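PDB 2W3Y: virulence factor from Pectobacterium carotovorum, which is an S-palmitoylated virulence factor of a Drosophila pathogen and binds to lipid vesicles. Local coordinates for residues Lys58-Gly63 with His175-Asp180; Arg64-Arg69 with Lys241-Phe246; Ala72-Ala77 with Lys95-Gln100; Lys80-Pro83 with Glu87-His90; Gln100-Phe105 with Pro189-Tyr194. All coordinates share one frame; numbering follows the deposited sequence.

Interaction 1 (Lys58-Gly63 with His175-Asp180)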
# COMPACT_ATOMS: atom_id res chain seq x y z
N LYS A 58 -15.60 6.46 13.75
CA LYS A 58 -16.45 5.51 13.02
C LYS A 58 -16.12 5.47 11.53
O LYS A 58 -15.97 4.39 10.96
CB LYS A 58 -17.93 5.87 13.23
CG LYS A 58 -18.94 5.06 12.40
CD LYS A 58 -20.35 5.65 12.56
CE LYS A 58 -21.41 4.77 11.93
NZ LYS A 58 -22.78 5.31 12.16
N GLN A 59 -16.03 6.65 10.91
CA GLN A 59 -15.66 6.81 9.50
C GLN A 59 -14.27 6.22 9.19
O GLN A 59 -14.07 5.57 8.16
CB GLN A 59 -15.72 8.31 9.15
CG GLN A 59 -15.38 8.69 7.71
CD GLN A 59 -15.75 10.13 7.39
OE1 GLN A 59 -16.76 10.66 7.88
NE2 GLN A 59 -14.94 10.78 6.58
N VAL A 60 -13.32 6.41 10.09
CA VAL A 60 -11.96 5.91 9.93
C VAL A 60 -11.90 4.38 9.99
O VAL A 60 -11.24 3.74 9.16
CB VAL A 60 -10.98 6.58 10.93
CG1 VAL A 60 -9.63 5.89 10.93
CG2 VAL A 60 -10.83 8.06 10.61
N LYS A 61 -12.61 3.80 10.97
CA LYS A 61 -12.68 2.34 11.10
C LYS A 61 -13.32 1.68 9.87
O LYS A 61 -12.83 0.65 9.41
CB LYS A 61 -13.37 1.92 12.42
CG LYS A 61 -12.47 2.09 13.67
CD LYS A 61 -13.28 2.01 14.98
CE LYS A 61 -12.44 2.47 16.18
NZ LYS A 61 -11.55 1.37 16.67
N ALA A 62 -14.37 2.29 9.34
CA ALA A 62 -14.99 1.82 8.09
C ALA A 62 -14.06 2.01 6.87
O ALA A 62 -13.93 1.11 6.03
CB ALA A 62 -16.32 2.54 7.86
N GLY A 63 -13.40 3.17 6.80
CA GLY A 63 -12.47 3.51 5.72
C GLY A 63 -11.30 2.55 5.64
O GLY A 63 -10.91 2.13 4.55
N HIS A 175 -4.35 6.63 6.00
CA HIS A 175 -5.55 7.17 6.61
C HIS A 175 -5.09 8.40 7.38
O HIS A 175 -4.54 8.29 8.49
CB HIS A 175 -6.28 6.05 7.43
CG HIS A 175 -6.65 4.88 6.57
ND1 HIS A 175 -7.86 4.79 5.91
CD2 HIS A 175 -5.91 3.83 6.14
CE1 HIS A 175 -7.87 3.71 5.16
NE2 HIS A 175 -6.70 3.11 5.27
N ASP A 176 -5.22 9.55 6.72
CA ASP A 176 -4.67 10.82 7.19
C ASP A 176 -5.66 11.57 8.06
O ASP A 176 -6.74 11.90 7.61
CB ASP A 176 -4.32 11.78 6.04
CG ASP A 176 -3.45 11.14 4.96
OD1 ASP A 176 -2.79 10.12 5.22
OD2 ASP A 176 -3.47 11.70 3.85
N LEU A 177 -5.25 11.86 9.29
CA LEU A 177 -6.03 12.71 10.21
C LEU A 177 -5.19 13.91 10.57
O LEU A 177 -4.44 13.88 11.54
CB LEU A 177 -6.45 11.91 11.46
CG LEU A 177 -7.45 10.92 10.89
CD1 LEU A 177 -7.05 9.45 11.04
CD2 LEU A 177 -8.90 11.26 11.23
N PHE A 178 -5.29 14.94 9.75
CA PHE A 178 -4.46 16.13 9.84
C PHE A 178 -5.36 17.36 9.89
O PHE A 178 -6.51 17.32 9.43
CB PHE A 178 -3.57 16.26 8.59
CG PHE A 178 -2.51 15.19 8.46
CD1 PHE A 178 -1.67 14.86 9.54
CD2 PHE A 178 -2.32 14.53 7.25
CE1 PHE A 178 -0.68 13.88 9.41
CE2 PHE A 178 -1.33 13.56 7.11
CZ PHE A 178 -0.51 13.23 8.20
N GLN A 179 -4.80 18.46 10.38
CA GLN A 179 -5.49 19.75 10.42
C GLN A 179 -5.43 20.49 9.09
O GLN A 179 -4.35 20.63 8.49
CB GLN A 179 -4.85 20.64 11.48
CG GLN A 179 -5.23 20.33 12.90
CD GLN A 179 -4.41 21.15 13.88
OE1 GLN A 179 -4.67 22.34 14.06
NE2 GLN A 179 -3.42 20.53 14.50
N ASP A 180 -6.58 20.99 8.63
CA ASP A 180 -6.61 22.00 7.56
C ASP A 180 -6.06 23.35 8.06
O ASP A 180 -5.65 23.47 9.22
CB ASP A 180 -7.99 22.11 6.88
CG ASP A 180 -9.09 22.70 7.80
OD1 ASP A 180 -8.81 23.46 8.75
OD2 ASP A 180 -10.28 22.41 7.52

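Interaction 2 (Arg64-Arg69 with Lys241-Phe246)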
# COMPACT_ATOMS: atom_id res chain seq x y z
N ARG A 64 -10.75 2.18 6.80
CA ARG A 64 -9.67 1.21 6.87
C ARG A 64 -10.10 -0.15 6.33
O ARG A 64 -9.36 -0.75 5.55
CB ARG A 64 -9.09 1.10 8.30
CG ARG A 64 -8.32 2.35 8.71
CD ARG A 64 -7.66 2.24 10.08
NE ARG A 64 -6.89 1.01 10.25
CZ ARG A 64 -5.92 0.85 11.15
NH1 ARG A 64 -5.58 1.84 11.95
NH2 ARG A 64 -5.29 -0.31 11.25
N ILE A 65 -11.29 -0.62 6.71
CA ILE A 65 -11.82 -1.88 6.18
C ILE A 65 -12.02 -1.83 4.68
O ILE A 65 -11.63 -2.77 3.97
CB ILE A 65 -13.16 -2.34 6.85
CG1 ILE A 65 -13.05 -2.43 8.38
CG2 ILE A 65 -13.64 -3.67 6.24
CD1 ILE A 65 -11.88 -3.17 8.90
N LEU A 66 -12.62 -0.76 4.20
CA LEU A 66 -12.82 -0.56 2.76
C LEU A 66 -11.51 -0.60 1.95
O LEU A 66 -11.44 -1.26 0.90
CB LEU A 66 -13.54 0.76 2.50
CG LEU A 66 -15.03 0.83 2.86
CD1 LEU A 66 -15.52 2.29 2.74
CD2 LEU A 66 -15.87 -0.11 1.98
N MET A 67 -10.49 0.11 2.43
CA MET A 67 -9.23 0.19 1.69
C MET A 67 -8.50 -1.16 1.65
O MET A 67 -7.94 -1.52 0.60
CB MET A 67 -8.34 1.31 2.24
CG MET A 67 -8.80 2.74 1.89
SD MET A 67 -9.00 3.16 0.12
CE MET A 67 -10.68 2.72 -0.25
N GLU A 68 -8.50 -1.91 2.77
CA GLU A 68 -7.89 -3.26 2.79
C GLU A 68 -8.59 -4.20 1.79
O GLU A 68 -7.95 -5.05 1.15
CB GLU A 68 -7.86 -3.86 4.20
CG GLU A 68 -6.98 -3.08 5.20
CD GLU A 68 -6.54 -3.88 6.43
OE1 GLU A 68 -6.91 -5.07 6.60
OE2 GLU A 68 -5.77 -3.31 7.25
N ARG A 69 -9.90 -4.03 1.65
CA ARG A 69 -10.68 -4.80 0.69
C ARG A 69 -10.34 -4.44 -0.76
O ARG A 69 -10.23 -5.33 -1.60
CB ARG A 69 -12.17 -4.64 0.95
CG ARG A 69 -12.63 -5.32 2.25
CD ARG A 69 -14.12 -5.13 2.48
NE ARG A 69 -14.88 -6.11 1.69
CZ ARG A 69 -16.20 -6.14 1.55
NH1 ARG A 69 -16.97 -5.23 2.14
NH2 ARG A 69 -16.76 -7.09 0.81
N LYS A 241 -23.80 1.51 -2.50
CA LYS A 241 -24.22 0.22 -3.04
C LYS A 241 -23.34 -0.33 -4.15
O LYS A 241 -23.05 -1.53 -4.17
CB LYS A 241 -25.69 0.25 -3.51
CG LYS A 241 -26.68 0.08 -2.38
CD LYS A 241 -28.06 -0.34 -2.89
CE LYS A 241 -28.83 0.82 -3.51
NZ LYS A 241 -30.29 0.48 -3.61
N LYS A 242 -22.90 0.52 -5.08
CA LYS A 242 -22.01 0.02 -6.13
C LYS A 242 -20.64 -0.38 -5.57
O LYS A 242 -20.07 -1.37 -6.01
CB LYS A 242 -21.91 0.94 -7.37
CG LYS A 242 -21.17 2.26 -7.19
CD LYS A 242 -20.80 2.86 -8.57
CE LYS A 242 -19.33 2.59 -8.92
NZ LYS A 242 -19.06 2.37 -10.37
N VAL A 243 -20.14 0.39 -4.60
CA VAL A 243 -18.92 0.06 -3.87
C VAL A 243 -19.06 -1.31 -3.21
O VAL A 243 -18.29 -2.22 -3.52
CB VAL A 243 -18.56 1.16 -2.81
CG1 VAL A 243 -17.41 0.70 -1.88
CG2 VAL A 243 -18.19 2.49 -3.51
N ASP A 244 -20.07 -1.46 -2.34
CA ASP A 244 -20.30 -2.70 -1.58
C ASP A 244 -20.51 -3.94 -2.44
O ASP A 244 -19.94 -4.99 -2.14
CB ASP A 244 -21.47 -2.54 -0.60
CG ASP A 244 -21.11 -1.65 0.59
OD1 ASP A 244 -19.90 -1.41 0.83
OD2 ASP A 244 -22.05 -1.18 1.27
N ASN A 245 -21.29 -3.80 -3.52
CA ASN A 245 -21.55 -4.90 -4.44
C ASN A 245 -20.29 -5.33 -5.19
O ASN A 245 -20.02 -6.53 -5.34
CB ASN A 245 -22.65 -4.54 -5.46
CG ASN A 245 -24.06 -4.52 -4.84
OD1 ASN A 245 -24.34 -5.20 -3.84
ND2 ASN A 245 -24.95 -3.74 -5.45
N PHE A 246 -19.53 -4.36 -5.67
CA PHE A 246 -18.28 -4.62 -6.38
C PHE A 246 -17.28 -5.34 -5.46
O PHE A 246 -16.71 -6.37 -5.83
CB PHE A 246 -17.70 -3.31 -6.90
CG PHE A 246 -16.34 -3.45 -7.53
CD1 PHE A 246 -16.23 -3.76 -8.89
CD2 PHE A 246 -15.18 -3.26 -6.78
CE1 PHE A 246 -14.98 -3.90 -9.49
CE2 PHE A 246 -13.93 -3.40 -7.38
CZ PHE A 246 -13.83 -3.73 -8.73

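Interaction 3 (Ala72-Ala77 with Lys95-Gln100)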
# COMPACT_ATOMS: atom_id res chain seq x y z
N ALA A 72 -6.88 -5.94 -1.54
CA ALA A 72 -7.01 -7.38 -1.83
C ALA A 72 -7.72 -7.65 -3.19
O ALA A 72 -7.32 -8.57 -3.91
CB ALA A 72 -7.76 -8.12 -0.68
N VAL A 73 -8.72 -6.83 -3.53
CA VAL A 73 -9.36 -6.90 -4.88
C VAL A 73 -8.33 -6.66 -6.00
O VAL A 73 -8.28 -7.43 -6.97
CB VAL A 73 -10.59 -5.95 -5.01
CG1 VAL A 73 -11.02 -5.75 -6.48
CG2 VAL A 73 -11.74 -6.49 -4.21
N ALA A 74 -7.51 -5.62 -5.87
CA ALA A 74 -6.50 -5.33 -6.88
C ALA A 74 -5.48 -6.48 -6.99
O ALA A 74 -5.16 -6.96 -8.09
CB ALA A 74 -5.81 -4.01 -6.60
N SER A 75 -5.01 -6.95 -5.84
CA SER A 75 -4.05 -8.05 -5.77
C SER A 75 -4.55 -9.35 -6.39
O SER A 75 -3.79 -10.05 -7.05
CB SER A 75 -3.61 -8.30 -4.33
OG SER A 75 -2.61 -9.30 -4.33
N ALA A 76 -5.83 -9.67 -6.16
CA ALA A 76 -6.45 -10.88 -6.71
C ALA A 76 -6.59 -10.86 -8.25
O ALA A 76 -6.33 -11.88 -8.91
CB ALA A 76 -7.78 -11.18 -6.02
N ALA A 77 -6.95 -9.69 -8.80
CA ALA A 77 -6.97 -9.45 -10.25
C ALA A 77 -5.60 -9.65 -10.90
O ALA A 77 -5.48 -10.32 -11.93
CB ALA A 77 -7.50 -8.05 -10.55
N LYS A 95 -0.33 -1.49 -12.18
CA LYS A 95 -0.77 -0.19 -12.68
C LYS A 95 -2.01 -0.28 -13.60
O LYS A 95 -2.94 0.51 -13.48
CB LYS A 95 0.39 0.56 -13.35
CG LYS A 95 0.05 1.98 -13.82
CD LYS A 95 1.27 2.69 -14.40
CE LYS A 95 1.63 2.15 -15.78
NZ LYS A 95 2.87 2.80 -16.36
N GLU A 96 -2.01 -1.26 -14.51
CA GLU A 96 -3.17 -1.51 -15.42
C GLU A 96 -4.47 -1.72 -14.63
O GLU A 96 -5.53 -1.17 -14.98
CB GLU A 96 -2.87 -2.71 -16.33
CG GLU A 96 -4.02 -3.15 -17.30
CD GLU A 96 -4.12 -2.31 -18.58
OE1 GLU A 96 -3.43 -1.26 -18.68
OE2 GLU A 96 -4.90 -2.71 -19.48
N VAL A 97 -4.39 -2.49 -13.55
CA VAL A 97 -5.56 -2.85 -12.73
C VAL A 97 -6.03 -1.65 -11.89
O VAL A 97 -7.24 -1.39 -11.79
CB VAL A 97 -5.28 -4.12 -11.87
CG1 VAL A 97 -6.34 -4.33 -10.80
CG2 VAL A 97 -5.15 -5.39 -12.77
N SER A 98 -5.08 -0.92 -11.29
CA SER A 98 -5.39 0.31 -10.55
C SER A 98 -6.02 1.42 -11.43
O SER A 98 -6.89 2.14 -10.97
CB SER A 98 -4.14 0.84 -9.82
OG SER A 98 -3.59 -0.16 -8.97
N ASN A 99 -5.56 1.55 -12.68
CA ASN A 99 -6.13 2.53 -13.63
C ASN A 99 -7.60 2.23 -13.98
O ASN A 99 -8.27 3.05 -14.60
CB ASN A 99 -5.30 2.59 -14.91
CG ASN A 99 -3.99 3.37 -14.74
OD1 ASN A 99 -3.86 4.23 -13.86
ND2 ASN A 99 -3.03 3.09 -15.61
N GLN A 100 -8.09 1.06 -13.58
CA GLN A 100 -9.49 0.70 -13.74
C GLN A 100 -10.29 1.06 -12.49
O GLN A 100 -11.42 1.57 -12.60
CB GLN A 100 -9.63 -0.78 -14.09
CG GLN A 100 -9.04 -1.15 -15.44
CD GLN A 100 -9.66 -0.39 -16.61
OE1 GLN A 100 -8.97 0.31 -17.34
NE2 GLN A 100 -10.98 -0.52 -16.77

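Interaction 4 (Lys80-Pro83 with Glu87-His90)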
# COMPACT_ATOMS: atom_id res chain seq x y z
N LYS A 80 -4.55 -13.44 -10.86
CA LYS A 80 -5.24 -14.08 -11.97
C LYS A 80 -4.69 -13.63 -13.34
O LYS A 80 -4.39 -14.47 -14.19
CB LYS A 80 -6.75 -13.80 -11.88
CG LYS A 80 -7.61 -14.61 -12.87
CD LYS A 80 -7.29 -16.11 -12.84
CE LYS A 80 -8.06 -16.87 -13.91
NZ LYS A 80 -9.52 -16.94 -13.60
N LYS A 81 -4.53 -12.33 -13.53
CA LYS A 81 -4.11 -11.78 -14.82
C LYS A 81 -2.68 -12.13 -15.21
O LYS A 81 -2.40 -12.32 -16.40
CB LYS A 81 -4.33 -10.25 -14.86
CG LYS A 81 -3.97 -9.54 -16.18
CD LYS A 81 -4.45 -8.09 -16.16
CE LYS A 81 -3.91 -7.28 -17.35
NZ LYS A 81 -4.39 -7.83 -18.65
N ALA A 82 -1.77 -12.21 -14.23
CA ALA A 82 -0.36 -12.51 -14.51
C ALA A 82 -0.21 -13.85 -15.25
O ALA A 82 -0.75 -14.84 -14.79
CB ALA A 82 0.48 -12.52 -13.21
N PRO A 83 0.48 -13.86 -16.40
CA PRO A 83 0.74 -15.08 -17.21
C PRO A 83 1.71 -16.07 -16.57
O PRO A 83 1.78 -17.24 -16.98
CB PRO A 83 1.38 -14.53 -18.49
CG PRO A 83 1.11 -13.02 -18.48
CD PRO A 83 1.04 -12.65 -17.02
N GLU A 87 5.55 -12.50 -13.28
CA GLU A 87 4.73 -11.37 -13.68
C GLU A 87 3.71 -10.92 -12.63
O GLU A 87 3.21 -9.78 -12.71
CB GLU A 87 4.06 -11.67 -15.02
CG GLU A 87 5.03 -11.54 -16.20
CD GLU A 87 4.42 -12.04 -17.51
OE1 GLU A 87 3.87 -11.21 -18.28
OE2 GLU A 87 4.46 -13.27 -17.75
N LYS A 88 3.43 -11.76 -11.64
CA LYS A 88 2.66 -11.28 -10.45
C LYS A 88 3.34 -10.10 -9.73
O LYS A 88 2.69 -9.31 -9.05
CB LYS A 88 2.43 -12.41 -9.43
CG LYS A 88 1.58 -13.55 -9.93
CD LYS A 88 1.57 -14.69 -8.90
CE LYS A 88 1.16 -16.02 -9.52
NZ LYS A 88 -0.26 -16.07 -9.86
N TYR A 89 4.66 -9.98 -9.89
CA TYR A 89 5.44 -8.91 -9.27
C TYR A 89 5.89 -7.83 -10.28
O TYR A 89 6.81 -7.07 -10.01
CB TYR A 89 6.61 -9.50 -8.47
CG TYR A 89 6.13 -10.55 -7.48
CD1 TYR A 89 5.68 -10.17 -6.21
CD2 TYR A 89 6.09 -11.90 -7.83
CE1 TYR A 89 5.22 -11.12 -5.30
CE2 TYR A 89 5.61 -12.87 -6.93
CZ TYR A 89 5.19 -12.46 -5.66
OH TYR A 89 4.69 -13.39 -4.78
N HIS A 90 5.22 -7.76 -11.43
CA HIS A 90 5.53 -6.74 -12.43
C HIS A 90 4.63 -5.55 -12.19
O HIS A 90 3.40 -5.65 -12.32
CB HIS A 90 5.34 -7.27 -13.87
CG HIS A 90 6.47 -8.12 -14.35
ND1 HIS A 90 6.60 -8.51 -15.67
CD2 HIS A 90 7.53 -8.65 -13.69
CE1 HIS A 90 7.70 -9.25 -15.79
NE2 HIS A 90 8.27 -9.35 -14.61

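Interaction 5 (Gln100-Phe105 with Pro189-Tyr194)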
# COMPACT_ATOMS: atom_id res chain seq x y z
N GLN A 100 -8.09 1.06 -13.58
CA GLN A 100 -9.49 0.70 -13.74
C GLN A 100 -10.29 1.06 -12.49
O GLN A 100 -11.42 1.57 -12.60
CB GLN A 100 -9.63 -0.78 -14.09
CG GLN A 100 -9.04 -1.15 -15.44
CD GLN A 100 -9.66 -0.39 -16.61
OE1 GLN A 100 -8.97 0.31 -17.34
NE2 GLN A 100 -10.98 -0.52 -16.77
N LEU A 101 -9.70 0.83 -11.31
CA LEU A 101 -10.33 1.15 -10.02
C LEU A 101 -10.47 2.64 -9.73
O LEU A 101 -11.50 3.09 -9.22
CB LEU A 101 -9.54 0.49 -8.84
CG LEU A 101 -9.54 -1.04 -8.76
CD1 LEU A 101 -8.57 -1.57 -7.70
CD2 LEU A 101 -10.95 -1.62 -8.55
N ILE A 102 -9.41 3.40 -10.05
CA ILE A 102 -9.29 4.82 -9.66
C ILE A 102 -10.39 5.76 -10.21
O ILE A 102 -11.02 6.47 -9.44
CB ILE A 102 -7.82 5.38 -9.93
CG1 ILE A 102 -6.76 4.60 -9.12
CG2 ILE A 102 -7.71 6.90 -9.68
CD1 ILE A 102 -6.99 4.51 -7.63
N PRO A 103 -10.64 5.75 -11.54
CA PRO A 103 -11.72 6.58 -12.10
C PRO A 103 -13.10 6.24 -11.52
O PRO A 103 -13.95 7.12 -11.35
CB PRO A 103 -11.68 6.24 -13.59
CG PRO A 103 -10.32 5.73 -13.83
CD PRO A 103 -9.93 5.00 -12.59
N ALA A 104 -13.28 4.96 -11.18
CA ALA A 104 -14.55 4.43 -10.70
C ALA A 104 -14.92 4.86 -9.28
O ALA A 104 -16.07 5.23 -9.03
CB ALA A 104 -14.54 2.91 -10.80
N PHE A 105 -13.95 4.82 -8.36
CA PHE A 105 -14.24 4.98 -6.93
C PHE A 105 -13.40 6.04 -6.22
O PHE A 105 -13.55 6.28 -5.02
CB PHE A 105 -14.03 3.65 -6.19
CG PHE A 105 -14.78 2.49 -6.78
CD1 PHE A 105 -16.15 2.37 -6.60
CD2 PHE A 105 -14.11 1.51 -7.48
CE1 PHE A 105 -16.85 1.29 -7.12
CE2 PHE A 105 -14.79 0.41 -8.02
CZ PHE A 105 -16.16 0.30 -7.84
N PRO A 189 -8.67 9.25 3.17
CA PRO A 189 -8.19 7.90 2.88
C PRO A 189 -7.61 7.77 1.46
O PRO A 189 -8.28 8.11 0.48
CB PRO A 189 -9.44 7.04 3.03
CG PRO A 189 -10.59 7.97 2.70
CD PRO A 189 -10.11 9.40 2.89
N ARG A 190 -6.37 7.26 1.37
CA ARG A 190 -5.71 7.06 0.05
C ARG A 190 -5.35 5.59 -0.23
O ARG A 190 -4.91 4.87 0.68
CB ARG A 190 -4.42 7.89 -0.04
CG ARG A 190 -4.59 9.40 -0.02
CD ARG A 190 -3.22 10.12 0.01
NE ARG A 190 -2.63 10.22 1.36
CZ ARG A 190 -1.32 10.34 1.62
NH1 ARG A 190 -0.44 10.38 0.62
NH2 ARG A 190 -0.88 10.41 2.88
N PHE A 191 -5.54 5.18 -1.50
CA PHE A 191 -5.17 3.89 -2.05
C PHE A 191 -3.91 4.11 -2.91
O PHE A 191 -3.93 4.94 -3.83
CB PHE A 191 -6.34 3.36 -2.90
CG PHE A 191 -6.05 2.10 -3.70
CD1 PHE A 191 -6.27 0.84 -3.17
CD2 PHE A 191 -5.60 2.19 -5.03
CE1 PHE A 191 -6.02 -0.32 -3.94
CE2 PHE A 191 -5.35 1.06 -5.79
CZ PHE A 191 -5.56 -0.20 -5.25
N LEU A 192 -2.83 3.41 -2.58
CA LEU A 192 -1.51 3.61 -3.24
C LEU A 192 -0.82 2.29 -3.62
O LEU A 192 -0.75 1.38 -2.81
CB LEU A 192 -0.59 4.43 -2.32
CG LEU A 192 -1.04 5.85 -1.98
CD1 LEU A 192 -0.39 6.41 -0.71
CD2 LEU A 192 -0.82 6.81 -3.17
N ILE A 193 -0.32 2.20 -4.87
CA ILE A 193 0.55 1.08 -5.28
C ILE A 193 1.87 1.66 -5.78
O ILE A 193 1.88 2.43 -6.73
CB ILE A 193 -0.05 0.15 -6.39
CG1 ILE A 193 -1.56 -0.14 -6.20
CG2 ILE A 193 0.82 -1.13 -6.50
CD1 ILE A 193 -1.92 -1.22 -5.15
N TYR A 194 2.95 1.32 -5.09
CA TYR A 194 4.29 1.82 -5.43
C TYR A 194 5.13 0.64 -5.82
O TYR A 194 4.95 -0.46 -5.28
CB TYR A 194 4.95 2.51 -4.23
CG TYR A 194 4.49 3.93 -3.96
CD1 TYR A 194 3.25 4.41 -4.39
CD2 TYR A 194 5.30 4.79 -3.23
CE1 TYR A 194 2.85 5.71 -4.12
CE2 TYR A 194 4.91 6.08 -2.95
CZ TYR A 194 3.69 6.54 -3.40
OH TYR A 194 3.34 7.85 -3.11

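Interaction 1 (Lys58-Gly63 with His175-Asp180)
Val60 and Leu177 meet tip to tip where the helix carrying Lys58-Gly63 lies against strand 166-179, in the segment His175-Asp180. One methyl of the valine does the touching: CG2 of Val60 stands 3.8 Å from CD2 of Leu177 and 4.1 Å from CD1 of the same residue, so it faces both ends of the leucine fork. With chi1 of Val60 at 170°, CG1 is anti to the backbone N and CG2 lies beside that N, and it is this second branch that reaches the leucine. The leucine answers with CG turned anti to its own carbonyl carbon, and its chi2 of 118° presents both methyls to the valine. Helix 57-81 packs here on the mixed beta-sheet, over strand 166-179 and its parallel neighbour 40-49, whose Gln48 touches both Val60 and Leu177. The second point of contact is at Gly63, where the helix has no side chain and the backbone itself meets the imidazole of His175. CE1 of His175 comes to 3.5 Å from O of Gly63, obliquely to the ring, and no hydrogen bond joins the two segments. The ring's nitrogens are engaged instead by Ser173 OG at NE2 and Tyr187 OH at ND1, two bonds on different sides of CE1 that together limit rotation of the imidazole and leave its carbon turned to the helix. All four touching residues are buried.

Interaction 2 (Arg64-Arg69 with Lys241-Phe246)
Leu66 is the apolar centre of this contact, and its CD2 methyl serves both partners on the other helix. The hydrocarbon part is a single pair: CD2 of Leu66 lies 4.2 Å from CG1 of Val243, a loose approach. Chi1 of -72° and chi2 of 171° carry that methyl out from the helix to the facing segment. A second, mixed contact sets the same CD2 of Leu66 4.4 Å from OD1 of Asp244, methyl against carboxylate oxygen. The polar interactions lie round this patch. Asp244 OD1 is hydrogen-bonded to Tyr233 OH, while Arg69 pairs with Asp248, one turn further along helix 237-250, through a salt bridge from NH2. Between the segments the opposite charges stay apart, with NH1 of Arg69 5.0 Å from OD1 of Asp244, so any attraction would act only at longer range. Tyr233 also touches Leu66 and Val243, and thus lines both helices at the place where they meet. With 103 Å² buried in total and the closest CA atoms, those of Leu66 and Asp244, 8.9 Å apart, this is sparse helix-helix packing, joining helix 237-250 to helix 57-81, which itself lies on the mixed sheet.

Interaction 3 (Ala72-Ala77 with Lys95-Gln100)
Val97 reaches across to two alanines, Ala74 and Ala77, which lie one turn apart on the facing helix. Its CG1 carries most of the contact, 3.9 Å from CB of Ala77 and 4.2 Å from CB of Ala74. The same CG1 of Val97 lies 4.0 Å from O of Ala74, so it rests against the helix backbone as well as its methyls. CG2 of Val97 adds a longer approach of 4.2 Å to CB of Ala77. The torsion accounts for this division: chi1 of 167° puts CG1 anti to the valine's backbone N and points it between the two alanines, whereas CG2 stays beside that N and meets Ala77 alone. The small alanine side chains let the backbones come near: CA of Ala74 is 6.4 Å from CA of Val97. In the next shell, Phe14 of helix 9-18 touches Ala77, while Leu101, from the next turn of helix 91-105, and the strand residue Phe191 touch Ala74, so that larger groups flank the alanines. Ser98, beside the contact, has its OG bonded to the carbonyl of Trp94 within its own helix. Ser75 points away from helix 91-105 and is bonded through OG to Tyr44 OH and Val33 N. Both serine hydroxyls thus find their partners away from the interface. No hydrogen bond crosses between the segments, and the joint between these consecutive helices depends on van der Waals contact and burial of methyl groups.

Interaction 4 (Lys80-Pro83 with Glu87-His90)
Ala82 and Pro83 pack against Glu87 and Lys88 across the turn of a helix-loop-helix connection, in which the chain leaves helix 57-81 and prepares to enter helix 91-105. Ala82 is the first residue past the earlier helix and His90 occupies the N-cap position of the later one. The more sheltered part centres on the alanine methyl: CB of Ala82 is 3.4 Å from N of Lys88 and 3.6 Å from CG of Lys88, wedged between backbone and the start of that side chain. The backbones are correspondingly near, the CA atoms of Ala82 and Lys88 being 5.2 Å apart. Beyond CG the lysine runs on to Asn79, whose OD1 receives a hydrogen bond from NZ; a bend at chi4 (-72°) turns the ammonium end off the extended line of the chain. The outer side differs in burial and chemistry, though its distances are just as short. Pro83 is exposed, and its ring is crossed at about a right angle by the Glu87 side chain, extended beyond CG with chi2 at 171°. No hydrogen bond crosses the segments; OE2 of Glu87 is bonded to Ser84 OG inside the loop, which anchors one end of the carboxylate. The imidazole of His90 packs back within its own segment, one face over the backbone of Glu87. Along the proline ring, OE2 of Glu87 lies 3.4 Å from CB of Pro83, and OE1 of Glu87 lies 3.3 Å from CG and 3.4 Å from CD of Pro83.

Interaction 5 (Gln100-Phe105 with Pro189-Tyr194)
Phe191 projects from its strand toward the helix, and two aliphatic side chains, Leu101 and Ile102, meet its ring at different places. The leucine crosses the phenylalanine at about a right angle and brings CD1 of Leu101 to 4.1 Å from CZ of Phe191, the far end of the ring. The isoleucine approaches on a slant: CD1 of Ile102 lies 3.8 Å from CD2 of Phe191, nearer the ring's root. Both methyls come to the ring obliquely. The torsions show how consecutive helix residues reach one target. In Phe191, CG is anti to the backbone N (chi1 172°), which extends the ring out from the sheet. In Ile102 the bond from CA to CB does not itself aim at the strand, but the CG1 branch, with chi2 of -54°, curls round so that only its terminal methyl arrives there. Leu101 starts out toward the strand. No hydrogen bond links the segments; the three touching residues are all buried and meet through carbon atoms alone. Met67, Phe70 and Val71 of helix 57-81 also touch the ring, and the ring of Phe106 meets it as well. The strand itself is held in the sheet by backbone bonds such as Phe191 with Gly226 and Leu192 with Tyr172. Tyr194, further along, touches the bound palmitic acid, which itself lies about 13 Å from the Phe191 side chain. This is helix-on-sheet packing, with helix 91-105 laid on strand 185-198 of the mixed sheet through a hydrophobic core.

In the fold
Helix 57-81 supplies one segment to each of interactions 1 to 4, meeting in turn a strand, helix 237-250, helix 91-105 and the loop between helices 57-81 and 91-105. Interactions 1, 2, 3 and 5 are buried and lack cross-segment hydrogen bonds; interaction 4, at the surface, also lacks them but sets a carboxylate on a proline. Interactions 1 and 5 reach neighbouring strands of one sheet, tied by the Asp176-Arg190 salt bridge. Interactions 3 and 5 share Gln100 and adjoin through Ala74, Leu101 and Phe191, with centres 9 Å apart. Phe246 joins interaction 2 to both, touching Val73, Leu101 and Phe105. Interactions 1 and 4 lie on opposite sides of the chain's centre.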